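Local coordinates for aminotransferase class I and II (Streptococcus suis 89/1591, PDB 3OP7), which is probably a pyridoxal-phosphate-dependent aminotransferase of the class I and II family, moving amino groups between amino acids and keto acids, at residues A25-S30 / E194-F199; I287-I292 / V298-P303; T308-I313 / N338-D343; C323-Q328 / S365-R370. All coordinates share one frame; numbering follows the deposited sequence. Where two conformers were deposited one is given.

Interaction 1: residues A25-S30 / E194-F199; sequences AGVSIS and EVYRSF. With EDO (1,2-ethanediol), chain I.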
loop_
_atom_site.group_PDB
_atom_site.type_symbol
_atom_site.label_atom_id
_atom_site.label_comp_id
_atom_site.label_asym_id
_atom_site.label_seq_id
_atom_site.Cartn_x
_atom_site.Cartn_y
_atom_site.Cartn_z
ATOM N N ALA A 25 5.385 17.313 16.189
ATOM C CA ALA A 25 5.113 17.388 14.755
ATOM C C ALA A 25 4.096 16.351 14.318
ATOM O O ALA A 25 3.405 16.566 13.329
ATOM C CB ALA A 25 6.404 17.200 13.948
ATOM N N GLY A 26 4.060 15.187 14.970
ATOM C CA GLY A 26 3.055 14.152 14.612
ATOM C C GLY A 26 1.658 14.673 14.926
ATOM O O GLY A 26 1.459 15.333 15.949
ATOM N N VAL A 27 0.692 14.327 14.086
ATOM C CA VAL A 27 -0.693 14.787 14.223
ATOM C C VAL A 27 -1.664 13.619 14.488
ATOM O O VAL A 27 -2.854 13.677 14.145
ATOM C CB VAL A 27 -1.131 15.597 12.980
ATOM C CG1 VAL A 27 -0.501 17.000 13.012
ATOM C CG2 VAL A 27 -0.803 14.831 11.678
ATOM N N SER A 28 -1.157 12.602 15.190
ATOM C CA SER A 28 -1.995 11.529 15.658
ATOM C C SER A 28 -2.295 11.717 17.156
ATOM O O SER A 28 -1.960 12.757 17.758
ATOM C CB SER A 28 -1.330 10.172 15.370
ATOM O OG SER A 28 -2.344 9.181 15.354
ATOM N N ILE A 29 -2.990 10.750 17.736
ATOM C CA ILE A 29 -3.306 10.781 19.189
ATOM C C ILE A 29 -2.523 9.615 19.787
ATOM O O ILE A 29 -2.638 8.500 19.228
ATOM C CB ILE A 29 -4.802 10.581 19.445
ATOM C CG1 ILE A 29 -5.640 11.694 18.753
ATOM C CG2 ILE A 29 -5.053 10.519 20.999
ATOM C CD1 ILE A 29 -7.208 11.496 18.788
ATOM N N SER A 30 -1.753 9.845 20.847
ATOM C CA SER A 30 -0.915 8.845 21.547
ATOM C C SER A 30 -1.357 7.419 21.259
ATOM O O SER A 30 -2.432 6.991 21.661
ATOM C CB SER A 30 -0.937 9.045 23.048
ATOM O OG SER A 30 -0.431 10.335 23.376
ATOM N N GLU A 194 -11.641 11.549 5.758
ATOM C CA GLU A 194 -12.251 11.780 7.025
ATOM C C GLU A 194 -11.508 11.164 8.190
ATOM O O GLU A 194 -12.110 10.858 9.218
ATOM C CB GLU A 194 -13.736 11.356 6.977
ATOM C CG GLU A 194 -14.481 12.199 5.956
ATOM C CD GLU A 194 -15.904 11.796 5.608
ATOM O OE1 GLU A 194 -16.329 10.665 5.905
ATOM O OE2 GLU A 194 -16.621 12.684 5.045
ATOM N N VAL A 195 -10.196 11.008 8.078
ATOM C CA VAL A 195 -9.435 10.452 9.210
ATOM C C VAL A 195 -9.603 11.239 10.516
ATOM O O VAL A 195 -9.513 10.630 11.592
ATOM C CB VAL A 195 -7.906 10.250 8.900
ATOM C CG1 VAL A 195 -7.715 9.181 7.776
ATOM C CG2 VAL A 195 -7.183 11.556 8.553
ATOM N N TYR A 196 -9.792 12.543 10.422
ATOM C CA TYR A 196 -9.993 13.392 11.597
ATOM C C TYR A 196 -11.455 13.586 11.920
ATOM O O TYR A 196 -12.111 14.525 11.431
ATOM C CB TYR A 196 -9.337 14.765 11.442
ATOM C CG TYR A 196 -7.821 14.640 11.352
ATOM C CD1 TYR A 196 -7.089 14.260 12.472
ATOM C CD2 TYR A 196 -7.136 14.909 10.197
ATOM C CE1 TYR A 196 -5.743 14.156 12.435
ATOM C CE2 TYR A 196 -5.770 14.788 10.157
ATOM C CZ TYR A 196 -5.093 14.425 11.286
ATOM O OH TYR A 196 -3.730 14.324 11.306
ATOM N N ARG A 197 -11.980 12.661 12.715
ATOM C CA ARG A 197 -13.325 12.802 13.343
ATOM C C ARG A 197 -13.308 13.914 14.372
ATOM O O ARG A 197 -12.563 13.865 15.375
ATOM C CB ARG A 197 -13.751 11.496 14.041
ATOM C CG ARG A 197 -15.231 11.381 14.460
ATOM C CD ARG A 197 -15.444 10.490 15.713
ATOM N NE ARG A 197 -16.729 10.735 16.392
ATOM C CZ ARG A 197 -16.870 11.314 17.579
ATOM N NH1 ARG A 197 -15.821 11.738 18.264
ATOM N NH2 ARG A 197 -18.083 11.477 18.086
ATOM N N SER A 198 -14.154 14.916 14.173
ATOM C CA SER A 198 -14.244 15.941 15.149
ATOM C C SER A 198 -14.841 15.413 16.463
ATOM O O SER A 198 -15.834 14.698 16.454
ATOM C CB SER A 198 -15.116 17.103 14.640
ATOM O OG SER A 198 -15.225 18.113 15.621
ATOM N N PHE A 199 -14.281 15.877 17.578
ATOM C CA PHE A 199 -14.812 15.612 18.910
ATOM C C PHE A 199 -15.545 16.827 19.422
ATOM O O PHE A 199 -15.915 16.893 20.597
ATOM C CB PHE A 199 -13.691 15.233 19.890
ATOM C CG PHE A 199 -13.190 13.841 19.702
ATOM C CD1 PHE A 199 -12.420 13.522 18.583
ATOM C CD2 PHE A 199 -13.459 12.833 20.635
ATOM C CE1 PHE A 199 -11.930 12.250 18.375
ATOM C CE2 PHE A 199 -12.951 11.505 20.407
ATOM C CZ PHE A 199 -12.180 11.245 19.283
HETATM C C1 EDO I . -17.194 10.705 21.202
HETATM O O1 EDO I . -18.372 11.020 20.465
HETATM C C2 EDO I . -17.583 10.342 22.630
HETATM O O2 EDO I . -16.411 10.162 23.434
#
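Tyr196 reaches across to Val27, and its hydroxyl makes the one hydrogen bond between the two loops. The side chain leaves the backbone with CG anti to the carbonyl carbon (chi1 -65°), which swings the ring out until its far end lies at Val27. The first ring atom to meet the other loop is CE1, 3.4 Å from Val27 O, which lies near the ring plane at the edge; Tyr196 CZ follows at 3.7 Å from Val27 O. At the tip, Tyr196 OH donates to Val27 O over 3.0 Å. The C=O...donor angle is 123° and the hydroxyl stands 42° out of the carbonyl plane. The apolar part of the contact is Val27 CG2 against Tyr196 CZ at 4.3 Å. Ser307 OG gives Val27 O a second hydrogen bond, so this buried carbonyl is held from two parts of the chain. Tyr196 closes an Asp-Glu-Val-Tyr sequence that begins at the end of strand 189-193. In fold-type I aminotransferases the tyrosine of this motif borders the cofactor and commonly bonds its phenolic oxygen, consistent with an active-site place here, where Lys222 carries pyridoxal phosphate as a Schiff base.

Interaction 2: residues I287-I292 / V298-P303; sequences ILDQWI and VSYIRP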
loop_
_atom_site.group_PDB
_atom_site.type_symbol
_atom_site.label_atom_id
_atom_site.label_comp_id
_atom_site.label_asym_id
_atom_site.label_seq_id
_atom_site.Cartn_x
_atom_site.Cartn_y
_atom_site.Cartn_z
ATOM N N ILE A 287 -4.475 22.947 27.277
ATOM C CA ILE A 287 -3.098 23.373 27.527
ATOM C C ILE A 287 -2.597 24.268 26.382
ATOM O O ILE A 287 -2.008 25.347 26.630
ATOM C CB ILE A 287 -2.186 22.144 27.718
ATOM C CG1 ILE A 287 -2.473 21.489 29.068
ATOM C CG2 ILE A 287 -0.710 22.513 27.638
ATOM C CD1 ILE A 287 -1.809 20.141 29.202
ATOM N N LEU A 288 -2.840 23.822 25.147
ATOM C CA LEU A 288 -2.509 24.584 23.950
ATOM C C LEU A 288 -3.221 25.939 23.925
ATOM O O LEU A 288 -2.568 26.969 23.651
ATOM C CB LEU A 288 -2.858 23.795 22.684
ATOM C CG LEU A 288 -2.423 24.403 21.352
ATOM C CD1 LEU A 288 -0.897 24.607 21.319
ATOM C CD2 LEU A 288 -2.929 23.496 20.227
ATOM N N ASP A 289 -4.529 25.942 24.216
ATOM C CA ASP A 289 -5.328 27.196 24.260
ATOM C C ASP A 289 -4.790 28.223 25.217
ATOM O O ASP A 289 -4.679 29.391 24.860
ATOM C CB ASP A 289 -6.803 26.923 24.602
ATOM C CG ASP A 289 -7.602 26.356 23.403
ATOM O OD1 ASP A 289 -7.280 26.682 22.232
ATOM O OD2 ASP A 289 -8.549 25.572 23.644
ATOM N N GLN A 290 -4.499 27.777 26.439
ATOM C CA GLN A 290 -3.912 28.631 27.493
ATOM C C GLN A 290 -2.581 29.232 27.017
ATOM O O GLN A 290 -2.348 30.447 27.140
ATOM C CB GLN A 290 -3.703 27.776 28.757
ATOM C CG GLN A 290 -3.294 28.554 30.036
ATOM C CD GLN A 290 -2.888 27.619 31.177
ATOM O OE1 GLN A 290 -2.527 26.445 30.957
ATOM N NE2 GLN A 290 -2.936 28.126 32.392
ATOM N N TRP A 291 -1.717 28.372 26.481
ATOM C CA TRP A 291 -0.422 28.782 25.924
ATOM C C TRP A 291 -0.545 29.814 24.781
ATOM O O TRP A 291 0.140 30.842 24.773
ATOM C CB TRP A 291 0.336 27.552 25.437
ATOM C CG TRP A 291 1.727 27.865 25.063
ATOM C CD1 TRP A 291 2.784 28.034 25.908
ATOM C CD2 TRP A 291 2.214 28.106 23.746
ATOM N NE1 TRP A 291 3.916 28.326 25.187
ATOM C CE2 TRP A 291 3.591 28.391 23.859
ATOM C CE3 TRP A 291 1.628 28.080 22.482
ATOM C CZ2 TRP A 291 4.395 28.655 22.745
ATOM C CZ3 TRP A 291 2.426 28.329 21.365
ATOM C CH2 TRP A 291 3.797 28.626 21.514
ATOM N N ILE A 292 -1.429 29.543 23.820
ATOM C CA ILE A 292 -1.677 30.477 22.719
ATOM C C ILE A 292 -2.088 31.858 23.254
ATOM O O ILE A 292 -1.586 32.882 22.786
ATOM C CB ILE A 292 -2.784 29.992 21.748
ATOM C CG1 ILE A 292 -2.399 28.683 21.051
ATOM C CG2 ILE A 292 -3.076 31.078 20.711
ATOM C CD1 ILE A 292 -1.826 28.821 19.656
ATOM N N VAL A 298 2.069 34.366 19.048
ATOM C CA VAL A 298 1.377 33.267 18.361
ATOM C C VAL A 298 -0.114 33.407 18.499
ATOM O O VAL A 298 -0.604 33.888 19.506
ATOM C CB VAL A 298 1.787 31.863 18.880
ATOM C CG1 VAL A 298 3.301 31.773 19.048
ATOM C CG2 VAL A 298 1.103 31.551 20.207
ATOM N N SER A 299 -0.838 32.956 17.487
ATOM C CA SER A 299 -2.293 33.021 17.515
ATOM C C SER A 299 -2.777 31.938 16.565
ATOM O O SER A 299 -1.984 31.441 15.741
ATOM C CB SER A 299 -2.810 34.427 17.121
ATOM O OG SER A 299 -2.644 34.644 15.723
ATOM N N TYR A 300 -4.028 31.524 16.706
ATOM C CA TYR A 300 -4.568 30.539 15.742
ATOM C C TYR A 300 -6.093 30.511 15.669
ATOM O O TYR A 300 -6.773 31.167 16.490
ATOM C CB TYR A 300 -3.980 29.154 16.022
ATOM C CG TYR A 300 -4.572 28.288 17.123
ATOM C CD1 TYR A 300 -5.301 28.813 18.189
ATOM C CD2 TYR A 300 -4.280 26.949 17.163
ATOM C CE1 TYR A 300 -5.777 27.975 19.229
ATOM C CE2 TYR A 300 -4.761 26.115 18.182
ATOM C CZ TYR A 300 -5.504 26.626 19.204
ATOM O OH TYR A 300 -5.965 25.803 20.217
ATOM N N ILE A 301 -6.591 29.761 14.671
ATOM C CA ILE A 301 -8.004 29.363 14.613
ATOM C C ILE A 301 -8.079 27.975 15.223
ATOM O O ILE A 301 -7.606 26.990 14.614
ATOM C CB ILE A 301 -8.578 29.316 13.185
ATOM C CG1 ILE A 301 -8.397 30.677 12.471
ATOM C CG2 ILE A 301 -10.060 28.961 13.252
ATOM C CD1 ILE A 301 -9.241 31.738 13.037
ATOM N N ARG A 302 -8.630 27.928 16.440
ATOM C CA ARG A 302 -8.727 26.678 17.204
ATOM C C ARG A 302 -9.360 25.567 16.376
ATOM O O ARG A 302 -10.459 25.749 15.863
ATOM C CB ARG A 302 -9.555 26.927 18.480
ATOM C CG ARG A 302 -9.644 25.769 19.465
ATOM C CD ARG A 302 -10.633 26.120 20.544
ATOM N NE ARG A 302 -10.690 25.186 21.665
ATOM C CZ ARG A 302 -11.593 24.217 21.843
ATOM N NH1 ARG A 302 -12.522 23.953 20.942
ATOM N NH2 ARG A 302 -11.551 23.476 22.953
ATOM N N PRO A 303 -8.675 24.415 16.269
ATOM C CA PRO A 303 -9.180 23.270 15.489
ATOM C C PRO A 303 -10.473 22.728 16.091
ATOM O O PRO A 303 -10.770 22.981 17.250
ATOM C CB PRO A 303 -8.061 22.262 15.594
ATOM C CG PRO A 303 -7.391 22.579 16.893
ATOM C CD PRO A 303 -7.420 24.066 16.962
HETATM O O HOH W 1 -9.800 24.118 25.437
#
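Asp289 grips two side chains of the opposing segment, one with each carboxylate oxygen. Tyr300 OH donates to Asp289 OD1 over 2.6 Å, arriving from above the carboxylate plane, 39° out of it. Arg302 NE forms a salt bridge with Asp289 OD2 at 2.9 Å; the N-H...O angle of 175° makes the bond almost straight, and the oxygen is met on its syn side with guanidinium and carboxylate nearly coplanar. A water donates to Asp289 OD2 and accepts from Arg302 NH2, closing a small polar ring beside the salt bridge.

The Tyr300 ring is clamped between two aliphatic groups. Its CG, set between the backbone N and the carbonyl carbon, directs the ring toward the helix. Ile292 CD1 sits 3.8 Å from the Tyr300 ring centroid, a CH-pi contact over one face, while Arg302 CA covers the opposite face toward the rim. Leu288 CD2 adds an oblique approach, 3.8 Å from Tyr300 CE2. These contacts, with the phenol bond, fix the ring's rotation. Further along, Trp291 CZ3 packs on Val298 CG2 at 3.7 Å.

The second shell positions these groups: Leu361 and Leu364 of helix 354-368 back Trp291, Leu368 lies on Val298, and Val311 of the next strand supports both Ile292 and Val298. The 287-292 segment of helix 270-294 crosses strand 298-300 steeply, 128° between N-to-C directions, with axes 8.9 Å apart at closest approach. This is a helix packed on the edge strand that follows it after a short turn, in the alpha/beta C-terminal part of a fold-type I aminotransferase.

Interaction 3: residues T308-I313 / N338-D343; sequences TSFVKI and NRFERD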
loop_
_atom_site.group_PDB
_atom_site.type_symbol
_atom_site.label_atom_id
_atom_site.label_comp_id
_atom_site.label_asym_id
_atom_site.label_seq_id
_atom_site.Cartn_x
_atom_site.Cartn_y
_atom_site.Cartn_z
ATOM N N THR A 308 -4.747 18.084 15.030
ATOM C CA THR A 308 -3.823 18.910 14.247
ATOM C C THR A 308 -4.198 20.369 14.453
ATOM O O THR A 308 -5.355 20.708 14.715
ATOM C CB THR A 308 -3.749 18.539 12.754
ATOM O OG1 THR A 308 -2.779 19.380 12.068
ATOM C CG2 THR A 308 -5.134 18.628 12.077
ATOM N N SER A 309 -3.192 21.231 14.452
ATOM C CA SER A 309 -3.435 22.662 14.523
ATOM C C SER A 309 -2.407 23.402 13.681
ATOM O O SER A 309 -1.348 22.867 13.323
ATOM C CB SER A 309 -3.402 23.215 15.980
ATOM O OG SER A 309 -2.100 23.126 16.533
ATOM N N PHE A 310 -2.727 24.652 13.366
ATOM C CA PHE A 310 -1.923 25.438 12.409
ATOM C C PHE A 310 -1.821 26.800 13.047
ATOM O O PHE A 310 -2.780 27.566 13.046
ATOM C CB PHE A 310 -2.587 25.494 11.048
ATOM C CG PHE A 310 -1.643 25.704 9.877
ATOM C CD1 PHE A 310 -0.467 25.002 9.758
ATOM C CD2 PHE A 310 -1.968 26.614 8.881
ATOM C CE1 PHE A 310 0.370 25.168 8.641
ATOM C CE2 PHE A 310 -1.142 26.815 7.796
ATOM C CZ PHE A 310 0.022 26.065 7.658
ATOM N N VAL A 311 -0.639 27.078 13.579
ATOM C CA VAL A 311 -0.453 28.197 14.467
ATOM C C VAL A 311 0.292 29.292 13.712
ATOM O O VAL A 311 1.253 29.040 12.969
ATOM C CB VAL A 311 0.341 27.730 15.708
ATOM C CG1 VAL A 311 0.629 28.844 16.636
ATOM C CG2 VAL A 311 -0.414 26.623 16.429
ATOM N N LYS A 312 -0.203 30.510 13.859
ATOM C CA LYS A 312 0.370 31.663 13.178
ATOM C C LYS A 312 1.448 32.296 14.047
ATOM O O LYS A 312 1.146 32.776 15.135
ATOM C CB LYS A 312 -0.729 32.696 12.905
ATOM C CG LYS A 312 -0.323 33.780 11.933
ATOM C CD LYS A 312 -1.414 34.835 11.836
ATOM C CE LYS A 312 -1.275 35.725 10.602
ATOM N NZ LYS A 312 -2.576 36.427 10.342
ATOM N N ILE A 313 2.683 32.320 13.549
ATOM C CA ILE A 313 3.826 32.876 14.280
ATOM C C ILE A 313 4.147 34.271 13.732
ATOM O O ILE A 313 4.579 34.395 12.585
ATOM C CB ILE A 313 5.093 31.939 14.147
ATOM C CG1 ILE A 313 4.777 30.506 14.538
ATOM C CG2 ILE A 313 6.274 32.495 14.991
ATOM C CD1 ILE A 313 4.310 30.295 15.965
ATOM N N ASN A 338 5.450 26.490 5.125
ATOM C CA ASN A 338 5.809 26.436 3.703
ATOM C C ASN A 338 5.669 25.039 3.119
ATOM O O ASN A 338 5.517 24.896 1.910
ATOM C CB ASN A 338 7.238 26.943 3.483
ATOM C CG ASN A 338 8.251 26.083 4.205
ATOM O OD1 ASN A 338 8.157 25.931 5.413
ATOM N ND2 ASN A 338 9.196 25.501 3.474
ATOM N N ARG A 339 5.717 24.003 3.957
ATOM C CA ARG A 339 5.489 22.628 3.485
ATOM C C ARG A 339 4.016 22.379 3.098
ATOM O O ARG A 339 3.708 21.333 2.478
ATOM C CB ARG A 339 5.944 21.599 4.527
ATOM C CG ARG A 339 7.432 21.672 4.916
ATOM C CD ARG A 339 8.315 21.408 3.715
ATOM N NE ARG A 339 9.762 21.487 3.923
ATOM C CZ ARG A 339 10.633 20.541 3.589
ATOM N NH1 ARG A 339 10.216 19.372 3.069
ATOM N NH2 ARG A 339 11.925 20.762 3.753
ATOM N N PHE A 340 3.143 23.313 3.468
ATOM C CA PHE A 340 1.727 23.377 3.055
ATOM C C PHE A 340 1.428 24.620 2.166
ATOM O O PHE A 340 0.274 25.013 1.986
ATOM C CB PHE A 340 0.825 23.385 4.312
ATOM C CG PHE A 340 1.197 22.356 5.345
ATOM C CD1 PHE A 340 2.119 22.651 6.340
ATOM C CD2 PHE A 340 0.650 21.074 5.319
ATOM C CE1 PHE A 340 2.489 21.693 7.287
ATOM C CE2 PHE A 340 1.020 20.108 6.260
ATOM C CZ PHE A 340 1.935 20.420 7.249
ATOM N N GLU A 341 2.472 25.235 1.604
ATOM C CA GLU A 341 2.382 26.475 0.861
ATOM C C GLU A 341 1.618 27.579 1.596
ATOM O O GLU A 341 0.977 28.424 0.979
ATOM C CB GLU A 341 1.861 26.280 -0.581
ATOM C CG GLU A 341 2.385 27.400 -1.550
ATOM C CD GLU A 341 1.874 27.303 -3.001
ATOM O OE1 GLU A 341 1.155 26.335 -3.331
ATOM O OE2 GLU A 341 2.182 28.223 -3.808
ATOM N N ARG A 342 1.749 27.612 2.921
ATOM C CA ARG A 342 1.291 28.761 3.713
ATOM C C ARG A 342 2.344 29.109 4.748
ATOM O O ARG A 342 2.258 28.682 5.911
ATOM C CB ARG A 342 -0.013 28.446 4.436
ATOM C CG ARG A 342 -1.235 28.322 3.536
ATOM C CD ARG A 342 -1.818 29.704 3.151
ATOM N NE ARG A 342 -3.181 29.602 2.573
ATOM C CZ ARG A 342 -3.449 29.192 1.341
ATOM N NH1 ARG A 342 -2.436 28.838 0.534
ATOM N NH2 ARG A 342 -4.734 29.139 0.900
ATOM N N ASP A 343 3.340 29.893 4.338
ATOM C CA ASP A 343 4.414 30.285 5.242
ATOM C C ASP A 343 3.824 31.290 6.270
ATOM O O ASP A 343 2.752 31.844 6.059
ATOM C CB ASP A 343 5.583 30.875 4.425
ATOM C CG ASP A 343 6.949 30.729 5.115
ATOM O OD1 ASP A 343 6.992 30.486 6.342
ATOM O OD2 ASP A 343 7.992 30.902 4.428
#
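Phe310 and Phe340 meet as an offset edge-to-face pair, the edge of Phe310 turned toward the face of Phe340. The ring planes stand 82° apart with centroids separated by 5.7 Å, and the nearest atoms are Phe310 CE1 and Phe340 CD1 at 3.8 Å. The side chains point in opposite senses and pass alongside one another. Phe310 reaches over from its strand with CG on the far side of CA from the backbone N (chi1 -154°), carrying the ring toward the loop.

A second neighbour, Arg342, crosses Phe310 at about a right angle. Its CB lies in the ring plane at the edge, 3.9 Å from Phe310 CE2, and its backbone takes part as well: Arg342 O is 3.9 Å from Phe310 CZ. Only the root of the arginine packs here. The chain bends at chi2 (-80°) and takes the guanidinium away to Gln133 OE1 and Ile134 O through NH2, with a bound sulfate about 5 Å from the side chain.

Glu341 N bonds back to Asn338 O at 3.1 Å, closing a turn from which Phe340 and Arg342 both point toward Phe310. The loop 338-343 links strands 335-336 and 345-348, antiparallel neighbours of one sheet. Phe310 meets Tyr345 with nearly parallel rings, Phe340 rests on Arg347 and on Val9 of helix 8-16, and strand 309-313 lies between strands 298-300 and 345-348.

Interaction 4: residues C323-Q328 / S365-R370; sequences CLQLLQ and SQFLRR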
loop_
_atom_site.group_PDB
_atom_site.type_symbol
_atom_site.label_atom_id
_atom_site.label_comp_id
_atom_site.label_asym_id
_atom_site.label_seq_id
_atom_site.Cartn_x
_atom_site.Cartn_y
_atom_site.Cartn_z
ATOM N N CYS A 323 11.804 26.907 12.116
ATOM C CA CYS A 323 11.717 25.556 12.647
ATOM C C CYS A 323 13.057 24.799 12.682
ATOM O O CYS A 323 13.278 23.993 13.589
ATOM C CB CYS A 323 10.692 24.740 11.866
ATOM S SG CYS A 323 8.964 25.272 12.174
ATOM N N LEU A 324 13.926 25.030 11.693
ATOM C CA LEU A 324 15.276 24.439 11.697
ATOM C C LEU A 324 16.073 24.954 12.895
ATOM O O LEU A 324 16.748 24.194 13.591
ATOM C CB LEU A 324 16.040 24.770 10.406
ATOM C CG LEU A 324 15.619 24.082 9.089
ATOM C CD1 LEU A 324 16.228 24.855 7.885
ATOM C CD2 LEU A 324 16.029 22.611 9.087
ATOM N N GLN A 325 15.997 26.258 13.118
ATOM C CA GLN A 325 16.683 26.873 14.251
ATOM C C GLN A 325 16.135 26.407 15.589
ATOM O O GLN A 325 16.905 26.112 16.492
ATOM C CB GLN A 325 16.576 28.382 14.174
ATOM C CG GLN A 325 17.408 28.992 13.091
ATOM C CD GLN A 325 17.404 30.520 13.169
ATOM O OE1 GLN A 325 17.501 31.204 12.143
ATOM N NE2 GLN A 325 17.267 31.054 14.383
ATOM N N LEU A 326 14.813 26.360 15.720
ATOM C CA LEU A 326 14.169 25.839 16.936
ATOM C C LEU A 326 14.606 24.394 17.212
ATOM O O LEU A 326 14.922 24.013 18.356
ATOM C CB LEU A 326 12.650 25.894 16.786
ATOM C CG LEU A 326 11.818 25.219 17.874
ATOM C CD1 LEU A 326 11.893 26.024 19.183
ATOM C CD2 LEU A 326 10.396 25.001 17.379
ATOM N N LEU A 327 14.665 23.604 16.155
ATOM C CA LEU A 327 15.109 22.219 16.279
ATOM C C LEU A 327 16.571 22.153 16.749
ATOM O O LEU A 327 16.874 21.443 17.710
ATOM C CB LEU A 327 14.918 21.470 14.951
ATOM C CG LEU A 327 15.360 20.004 14.884
ATOM C CD1 LEU A 327 14.538 19.180 15.860
ATOM C CD2 LEU A 327 15.181 19.456 13.454
ATOM N N GLN A 328 17.467 22.900 16.102
ATOM C CA GLN A 328 18.901 22.867 16.412
ATOM C C GLN A 328 19.171 23.368 17.834
ATOM O O GLN A 328 19.974 22.802 18.579
ATOM C CB GLN A 328 19.681 23.733 15.406
ATOM C CG GLN A 328 19.710 23.193 13.965
ATOM C CD GLN A 328 20.176 24.235 12.953
ATOM O OE1 GLN A 328 20.641 25.315 13.317
ATOM N NE2 GLN A 328 20.050 23.909 11.673
ATOM N N SER A 365 8.310 28.873 23.606
ATOM C CA SER A 365 8.229 30.229 24.197
ATOM C C SER A 365 9.610 30.823 24.516
ATOM O O SER A 365 9.820 32.030 24.358
ATOM C CB SER A 365 7.365 30.232 25.464
ATOM O OG SER A 365 6.013 30.001 25.115
ATOM N N GLN A 366 10.538 29.974 24.958
ATOM C CA GLN A 366 11.935 30.394 25.171
ATOM C C GLN A 366 12.563 30.921 23.880
ATOM O O GLN A 366 13.192 31.978 23.867
ATOM C CB GLN A 366 12.783 29.224 25.686
ATOM C CG GLN A 366 12.787 28.990 27.205
ATOM C CD GLN A 366 13.681 27.814 27.567
ATOM O OE1 GLN A 366 14.769 27.672 27.004
ATOM N NE2 GLN A 366 13.227 26.956 28.488
ATOM N N PHE A 367 12.377 30.165 22.800
ATOM C CA PHE A 367 12.856 30.549 21.485
ATOM C C PHE A 367 12.209 31.867 21.046
ATOM O O PHE A 367 12.898 32.775 20.585
ATOM C CB PHE A 367 12.556 29.421 20.478
ATOM C CG PHE A 367 13.242 29.586 19.162
ATOM C CD1 PHE A 367 14.628 29.705 19.088
ATOM C CD2 PHE A 367 12.509 29.615 17.983
ATOM C CE1 PHE A 367 15.270 29.859 17.850
ATOM C CE2 PHE A 367 13.143 29.772 16.757
ATOM C CZ PHE A 367 14.519 29.887 16.687
ATOM N N LEU A 368 10.900 31.984 21.251
ATOM C CA LEU A 368 10.151 33.191 20.847
ATOM C C LEU A 368 10.564 34.468 21.572
ATOM O O LEU A 368 10.470 35.557 20.993
ATOM C CB LEU A 368 8.634 32.982 20.986
ATOM C CG LEU A 368 7.991 32.104 19.907
ATOM C CD1 LEU A 368 6.675 31.531 20.400
ATOM C CD2 LEU A 368 7.795 32.876 18.602
ATOM N N ARG A 369 11.032 34.363 22.820
ATOM C CA ARG A 369 11.569 35.554 23.524
ATOM C C ARG A 369 12.783 36.180 22.793
ATOM O O ARG A 369 13.058 37.363 22.966
ATOM C CB ARG A 369 11.904 35.244 24.995
ATOM C CG ARG A 369 10.681 35.305 25.939
ATOM N N ARG A 370 13.471 35.397 21.955
ATOM C CA ARG A 370 14.567 35.906 21.115
ATOM C C ARG A 370 14.106 36.867 19.990
ATOM O O ARG A 370 14.935 37.596 19.436
ATOM C CB ARG A 370 15.401 34.756 20.517
ATOM C CG ARG A 370 15.934 33.730 21.530
#
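Two residues before Phe367, whose ring packs against Gln325 and Leu326, Ser365 OG is gripped by three weak hydrogen bonds, with Trp291 NE1, Leu361 O and Glu295 OE1. The bonds with Trp291 and Glu295 link this turn weakly to the end of helix 270-294 and the residue after it; that with Leu361 O stays within helix 354-368. The contact with 323-328 is apolar, without a hydrogen bond, and Phe367 carries it. With CG opposite its backbone N (chi1 -168°), the ring projects over the Leu326 turn: Leu326 CA stands 4.0 Å above the plane over the ring centre, and Leu326 CB makes a CH-pi contact 4.2 Å from the Phe367 centroid, 25° off the normal. The leucine branch runs back along the aromatic side chain, its CD1 3.7 Å from Phe367 CB. This is helix-on-helix packing between helices 319-330 and 354-368, in the C-terminal part of the fold-type I architecture. Gln325 closes the outer end of the ring, with its CB 3.6 Å from Phe367 CZ. Farther along the same side chain, Gln325 NE2 approaches Phe367 CZ to 3.8 Å, the amide turned 86° to the ring plane. Phe322 and Phe371 both meet Phe367 edge-to-face, adding aromatic contacts to this buried ring.

Interaction 1 lies innermost and interaction 4 farthest out, their centres about 7 and 27 Å from the centre of the chain, yet the touching residues in both are mostly buried. Interaction 2 is the most exposed and most polar of the four, with a salt bridge and a water at its rim; interactions 3 and 4 have no hydrogen bond across them and rely on aromatic rings, and interaction 1 on one buried phenol bond. Interactions 2 and 3 share one antiparallel sheet: Ser299 O lies 2.8 Å from Lys312 N, a probable hydrogen bond between adjacent strands. Leu368 joins interaction 4 to both, touching Val298 and Ile313, while Thr308 packs against Val27, connecting interactions 3 and 1.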